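Local coordinates for probable glucarate dehydratase (Mycobacterium smegmatis str. MC2 155, PDB 3VDG), which probably dehydrates glucarate or a related acid sugar, as a metal-dependent member of the enolase superfamily, at residues L82-A87 / D109-D114. Sequence-based numbering, arbitrary orientation.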
ATOM      1  N   LEU A  82     -25.833 -10.675   1.413  1.00 20.63           N
ATOM      2  CA  LEU A  82     -26.335 -10.543   2.793  1.00 22.58           C
ATOM      3  C   LEU A  82     -25.983 -11.746   3.675  1.00 27.41           C
ATOM      4  O   LEU A  82     -25.636 -11.592   4.862  1.00 25.16           O
ATOM      5  CB  LEU A  82     -27.853 -10.329   2.809  1.00 27.15           C
ATOM      6  CG  LEU A  82     -28.358  -9.015   2.221  1.00 27.64           C
ATOM      7  CD1 LEU A  82     -29.873  -8.961   2.349  1.00 29.55           C
ATOM      8  CD2 LEU A  82     -27.722  -7.823   2.927  1.00 21.42           C
ATOM      9  N   GLU A  83     -26.096 -12.938   3.110  1.00 24.58           N
ATOM     10  CA  GLU A  83     -25.693 -14.167   3.806  1.00 25.00           C
ATOM     11  C   GLU A  83     -24.203 -14.165   4.096  1.00 27.19           C
ATOM     12  O   GLU A  83     -23.773 -14.575   5.177  1.00 25.34           O
ATOM     13  CB  GLU A  83     -26.003 -15.403   2.954  1.00 28.07           C
ATOM     14  CG  GLU A  83     -27.483 -15.601   2.673  1.00 38.03           C
ATOM     15  CD  GLU A  83     -27.753 -16.735   1.697  1.00 67.50           C
ATOM     16  OE1 GLU A  83     -26.787 -17.356   1.200  1.00 49.63           O
ATOM     17  OE2 GLU A  83     -28.942 -17.007   1.425  1.00 61.22           O
ATOM     18  N   ARG A  84     -23.400 -13.748   3.123  1.00 21.40           N
ATOM     19  CA  ARG A  84     -21.955 -13.672   3.361  1.00 19.21           C
ATOM     20  C   ARG A  84     -21.622 -12.646   4.437  1.00 20.22           C
ATOM     21  O   ARG A  84     -20.735 -12.875   5.263  1.00 21.84           O
ATOM     22  CB  ARG A  84     -21.196 -13.342   2.068  1.00 20.05           C
ATOM     23  CG  ARG A  84     -21.119 -14.549   1.129  1.00 24.96           C
ATOM     24  CD  ARG A  84     -20.765 -14.116  -0.285  1.00 24.86           C
ATOM     25  NE  ARG A  84     -20.708 -15.260  -1.198  1.00 33.78           N
ATOM     26  CZ  ARG A  84     -20.681 -15.161  -2.524  1.00 42.33           C
ATOM     27  NH1 ARG A  84     -20.695 -13.971  -3.114  1.00 31.90           N
ATOM     28  NH2 ARG A  84     -20.626 -16.257  -3.264  1.00 37.13           N
ATOM     29  N   LEU A  85     -22.314 -11.513   4.414  1.00 21.20           N
ATOM     30  CA  LEU A  85     -22.062 -10.479   5.408  1.00 21.81           C
ATOM     31  C   LEU A  85     -22.372 -11.030   6.808  1.00 28.05           C
ATOM     32  O   LEU A  85     -21.658 -10.735   7.761  1.00 22.55           O
ATOM     33  CB  LEU A  85     -22.898  -9.236   5.137  1.00 23.27           C
ATOM     34  CG  LEU A  85     -22.550  -8.443   3.877  1.00 26.01           C
ATOM     35  CD1 LEU A  85     -23.580  -7.343   3.662  1.00 17.70           C
ATOM     36  CD2 LEU A  85     -21.142  -7.874   3.983  1.00 24.53           C
ATOM     37  N   GLN A  86     -23.417 -11.816   6.924  1.00 23.41           N
ATOM     38  CA  GLN A  86     -23.793 -12.414   8.224  0.50 25.62           C
ATOM     39  C   GLN A  86     -22.718 -13.393   8.673  1.00 23.75           C
ATOM     40  O   GLN A  86     -22.355 -13.389   9.789  1.00 28.42           O
ATOM     41  CB  GLN A  86     -25.158 -13.117   8.139  0.50 24.92           C
ATOM     42  CG  GLN A  86     -26.327 -12.156   8.042  0.50 34.52           C
ATOM     43  CD  GLN A  86     -26.449 -11.278   9.274  0.50 39.52           C
ATOM     44  OE1 GLN A  86     -26.235 -11.738  10.397  0.50 57.35           O
ATOM     45  NE2 GLN A  86     -26.786 -10.013   9.073  0.50 21.89           N
ATOM     46  N   ALA A  87     -22.206 -14.208   7.777  1.00 26.00           N
ATOM     47  CA  ALA A  87     -21.145 -15.144   8.129  1.00 25.16           C
ATOM     48  C   ALA A  87     -19.849 -14.403   8.555  1.00 26.85           C
ATOM     49  O   ALA A  87     -19.161 -14.817   9.487  1.00 26.66           O
ATOM     50  CB  ALA A  87     -20.875 -16.098   6.973  1.00 28.62           C
ATOM     51  N   ASP A 109     -11.321 -17.192   5.635  1.00 30.50           N
ATOM     52  CA  ASP A 109     -11.568 -18.533   6.190  1.00 32.59           C
ATOM     53  C   ASP A 109     -13.049 -18.847   6.285  1.00 33.70           C
ATOM     54  O   ASP A 109     -13.483 -19.928   5.909  1.00 33.09           O
ATOM     55  CB  ASP A 109     -10.951 -18.682   7.583  1.00 29.96           C
ATOM     56  CG  ASP A 109      -9.439 -18.724   7.546  1.00 46.88           C
ATOM     57  OD1 ASP A 109      -8.887 -18.930   6.448  1.00 49.88           O
ATOM     58  OD2 ASP A 109      -8.802 -18.552   8.612  1.00 42.21           O
ATOM     59  N   ALA A 110     -13.825 -17.904   6.796  1.00 24.70           N
ATOM     60  CA  ALA A 110     -15.258 -18.116   6.967  1.00 25.66           C
ATOM     61  C   ALA A 110     -15.974 -18.341   5.642  1.00 42.66           C
ATOM     62  O   ALA A 110     -16.945 -19.078   5.582  1.00 34.89           O
ATOM     63  CB  ALA A 110     -15.879 -16.931   7.691  1.00 22.34           C
ATOM     64  N   LEU A 111     -15.519 -17.684   4.581  1.00 30.32           N
ATOM     65  CA  LEU A 111     -16.188 -17.817   3.284  1.00 33.21           C
ATOM     66  C   LEU A 111     -15.696 -19.055   2.554  1.00 40.16           C
ATOM     67  O   LEU A 111     -16.224 -19.428   1.513  1.00 42.57           O
ATOM     68  CB  LEU A 111     -15.927 -16.580   2.416  1.00 28.80           C
ATOM     69  CG  LEU A 111     -16.498 -15.260   2.938  1.00 30.12           C
ATOM     70  CD1 LEU A 111     -16.138 -14.114   2.002  1.00 27.47           C
ATOM     71  CD2 LEU A 111     -18.008 -15.371   3.104  1.00 36.04           C
ATOM     72  N   GLY A 112     -14.664 -19.679   3.101  1.00 37.41           N
ATOM     73  CA  GLY A 112     -14.032 -20.822   2.457  1.00 53.51           C
ATOM     74  C   GLY A 112     -13.088 -20.403   1.349  1.00 60.15           C
ATOM     75  O   GLY A 112     -12.946 -21.117   0.360  1.00 52.42           O
ATOM     76  N   GLY A 113     -12.448 -19.243   1.508  1.00 50.21           N
ATOM     77  CA  GLY A 113     -11.452 -18.763   0.543  1.00 52.49           C
ATOM     78  C   GLY A 113     -12.072 -17.916  -0.556  1.00 53.89           C
ATOM     79  O   GLY A 113     -13.293 -17.739  -0.591  1.00 53.08           O
ATOM     80  N   ASP A 114     -11.239 -17.405  -1.463  1.00 62.66           N
ATOM     81  CA  ASP A 114     -11.714 -16.473  -2.497  1.00 82.44           C
ATOM     82  C   ASP A 114     -12.361 -17.163  -3.703  1.00 85.29           C
ATOM     83  O   ASP A 114     -12.656 -18.354  -3.654  1.00 95.85           O
ATOM     84  CB  ASP A 114     -10.601 -15.523  -2.943  1.00 83.76           C
ATOM     85  CG  ASP A 114     -11.120 -14.128  -3.241  1.00 51.97           C
ATOM     86  OD1 ASP A 114     -10.302 -13.188  -3.286  1.00 52.90           O
ATOM     87  OD2 ASP A 114     -12.348 -13.971  -3.414  1.00 46.76           O
TER
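Leu111 meets Arg84 through one methyl group, and this apolar touch carries most of the contact. Leu111 CD2 lies 3.8 Å from Arg84 CG and 3.9 Å from Arg84 CB. The leucine therefore rests on the aliphatic root of the arginine and not on its guanidinium group. The two side chains cross at about a right angle. Arg84 has CG anti to its carbonyl carbon (chi1 -75°), and the chain then runs extended to NE, away from the leucine methyl. Its charged end is used elsewhere: NH2 forms a salt bridge with Asp118. The Arg84 side chain also touches Val131 and Val135 of helix 131-151.

A second, looser touch lies one helical turn further along. The methyl CB of Ala110 comes to 4.3 Å from the carbonyl O of Ala87. The backbones are nearest here, with the CA atoms of Ala87 and Ala110 6.7 Å apart. No hydrogen bond joins the two segments, and only 143 Å² is buried in total.

Gly112 is the first residue to leave helical geometry at the end of helix 100-111. It takes a positive phi of 79°, with two backbone bonds back into the last turn, one of them Gly112 N to Asp109 O at 3.1 Å; this is a Schellman motif. The arrangement is surface packing of helix 79-92 against the C-terminal end of helix 100-111, within the alpha+beta capping domain typical of the enolase superfamily.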